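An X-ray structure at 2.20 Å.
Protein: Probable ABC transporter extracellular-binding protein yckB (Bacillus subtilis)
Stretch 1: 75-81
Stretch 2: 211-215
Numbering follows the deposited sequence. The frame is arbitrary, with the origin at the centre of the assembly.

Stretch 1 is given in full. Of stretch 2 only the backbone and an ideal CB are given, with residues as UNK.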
# COMPACT_ATOMS: atom_id res chain seq x y z
N MSE A 75 -13.60 9.02 3.77
CA MSE A 75 -13.22 8.99 2.37
C MSE A 75 -14.25 8.20 1.58
O MSE A 75 -14.77 8.66 0.57
CB MSE A 75 -11.84 8.35 2.23
CG MSE A 75 -11.17 8.57 0.88
SE MSE A 75 -9.34 7.92 0.88
CE MSE A 75 -8.47 9.47 1.64
N LEU A 76 -14.56 7.00 2.06
CA LEU A 76 -15.54 6.14 1.40
C LEU A 76 -16.90 6.82 1.41
O LEU A 76 -17.70 6.64 0.48
CB LEU A 76 -15.63 4.79 2.12
CG LEU A 76 -14.37 3.93 2.12
CD1 LEU A 76 -14.52 2.82 3.14
CD2 LEU A 76 -14.13 3.35 0.74
N THR A 77 -17.18 7.58 2.46
CA THR A 77 -18.45 8.29 2.58
C THR A 77 -18.53 9.38 1.52
O THR A 77 -19.60 9.69 1.01
CB THR A 77 -18.60 8.95 3.98
OG1 THR A 77 -18.68 7.93 4.98
CG2 THR A 77 -19.85 9.80 4.03
N ALA A 78 -17.38 9.96 1.20
CA ALA A 78 -17.31 11.01 0.20
C ALA A 78 -17.61 10.41 -1.17
O ALA A 78 -18.15 11.09 -2.05
CB ALA A 78 -15.93 11.64 0.20
N VAL A 79 -17.27 9.14 -1.34
CA VAL A 79 -17.52 8.46 -2.60
C VAL A 79 -19.02 8.22 -2.76
O VAL A 79 -19.58 8.40 -3.84
CB VAL A 79 -16.79 7.11 -2.65
CG1 VAL A 79 -17.16 6.37 -3.93
CG2 VAL A 79 -15.28 7.33 -2.59
N ASN A 80 -19.66 7.82 -1.67
CA ASN A 80 -21.10 7.57 -1.69
C ASN A 80 -21.90 8.85 -1.81
O ASN A 80 -22.89 8.91 -2.54
CB ASN A 80 -21.51 6.81 -0.44
CG ASN A 80 -21.46 5.31 -0.63
OD1 ASN A 80 -21.62 4.55 0.32
ND2 ASN A 80 -21.24 4.88 -1.86
N SER A 81 -21.47 9.89 -1.10
CA SER A 81 -22.15 11.18 -1.12
C SER A 81 -22.02 11.86 -2.48
O SER A 81 -22.79 12.76 -2.82
CB SER A 81 -21.58 12.10 -0.05
OG SER A 81 -20.22 12.41 -0.32
N UNK A 211 -8.79 1.10 -7.35
CA UNK A 211 -9.52 2.36 -7.25
C UNK A 211 -10.94 2.10 -6.77
O UNK A 211 -11.63 1.20 -7.26
CB UNK A 211 -9.53 3.09 -8.60
N UNK A 212 -11.39 2.90 -5.81
CA UNK A 212 -12.73 2.74 -5.25
C UNK A 212 -13.71 3.80 -5.75
O UNK A 212 -13.42 5.00 -5.71
CB UNK A 212 -12.66 2.79 -3.72
N UNK A 213 -14.85 3.36 -6.25
CA UNK A 213 -15.86 4.29 -6.72
C UNK A 213 -17.28 3.81 -6.41
O UNK A 213 -17.49 2.65 -6.04
CB UNK A 213 -15.70 4.51 -8.23
N UNK A 214 -18.24 4.72 -6.52
CA UNK A 214 -19.64 4.41 -6.25
C UNK A 214 -20.02 3.19 -7.08
O UNK A 214 -19.79 3.16 -8.28
CB UNK A 214 -20.55 5.60 -6.57
N UNK A 215 -20.61 2.19 -6.43
CA UNK A 215 -20.99 0.95 -7.11
C UNK A 215 -21.94 1.15 -8.30
O UNK A 215 -21.98 0.31 -9.21
CB UNK A 215 -21.65 0.00 -6.10

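The helix of stretch 1 runs alongside the short strand around 212 and 213, the two axes approaching to 7.3 Å with 35° between their N-to-C directions. No hydrogen bond links the two stretches in the structure; their contact is one of packing, and the helix offers the strand mainly Leu76, Val79 and the backbone and amide of Asn80.

Position 211 can be settled quickly. Its phi/psi of -76/134 is extended, and its ideal CB finds nothing of stretch 1 within 5.5 Å. The helix therefore sets no preference, and almost any residue other than one needing unusual backbone angles would do. The deposited residue is Leu211, which makes no contact with the helix.

Position 212 is different. Here CA-to-CB points toward the helix, and the ideal CB lies 4.7 Å from CD2 of Leu76 and 5.4 Å from CG2 of Val79. These neighbours are methyl groups, with no charge or donor close by, so an aliphatic side chain is the natural choice. The backbone, at -104/128, is that of a regular strand, which favours beta-branched residues; valine or isoleucine would suit, and leucine is conceivable, whereas alanine would reach less far toward the methyls. The residue is Val212, with chi1 near t. Its CG1 comes to 4.0 Å from CD2 of Leu76, an ordinary van der Waals contact between apolar side chains. CA-to-CB of Leu76 points sideways relative to the strand, but the end of its side chain comes nearer to meet the valine.

At 213 the strand alternates and CA-to-CB points away from the helix. The ideal CB is still 4.9 Å from CG1 of Val79, but the bond starts the side chain away from the helix, so stretch 1 says little about its type. What the helix does touch is the main chain: CG1 of Val79 is 3.6 Å from C of this residue. The deposited residue is Met213, present as selenomethionine, and its side chain comes no nearer than CB, 4.9 Å from CG1 of Val79.

Position 214 points sideways. Its ideal CB lies 4.0 Å from O of Val79 and 4.8 Å from ND2 of Asn80, so the surroundings are mixed. A chain with an aliphatic stem could lie along the helix, and a polar end would be compatible with the carbonyl oxygens nearby; lysine, arginine or glutamine are all reasonable. The residue is Lys214, with all four chi angles near t. This extended form carries its methylenes past Asn80, CE coming 3.9 Å from O of Asn80 and CG 4.2 Å from ND2 of Asn80. The packing is also close at the main chain, with CG1 of Val79 3.3 Å from N of Lys214.

Position 215 has left the strand, with phi/psi of -57/-24, and its ideal CB has no helix atom within 5.5 Å. Many residues would fit. It is Lys215, whose end leads away and whose NZ is hydrogen-bonded elsewhere in the structure.

Stretch 2 (211-215) LVMKK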
# COMPACT_ATOMS: atom_id res chain seq x y z
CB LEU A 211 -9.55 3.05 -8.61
CG LEU A 211 -10.15 4.46 -8.58
CD1 LEU A 211 -9.20 5.42 -7.86
CD2 LEU A 211 -10.42 4.93 -10.01
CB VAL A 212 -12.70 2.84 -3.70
CG1 VAL A 212 -14.03 2.40 -3.13
CG2 VAL A 212 -11.56 1.98 -3.15
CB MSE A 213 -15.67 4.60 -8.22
CG MSE A 213 -15.48 3.40 -9.13
SE MSE A 213 -14.33 3.75 -10.69
CE MSE A 213 -13.21 2.19 -10.50
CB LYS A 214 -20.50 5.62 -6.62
CG LYS A 214 -21.88 5.66 -5.98
CD LYS A 214 -22.58 6.96 -6.38
CE LYS A 214 -23.99 7.05 -5.80
NZ LYS A 214 -24.71 8.25 -6.32
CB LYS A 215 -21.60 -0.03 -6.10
CG LYS A 215 -21.73 -1.45 -6.62
CD LYS A 215 -21.92 -2.44 -5.48
CE LYS A 215 -22.23 -3.83 -6.01
NZ LYS A 215 -21.22 -4.30 -7.00
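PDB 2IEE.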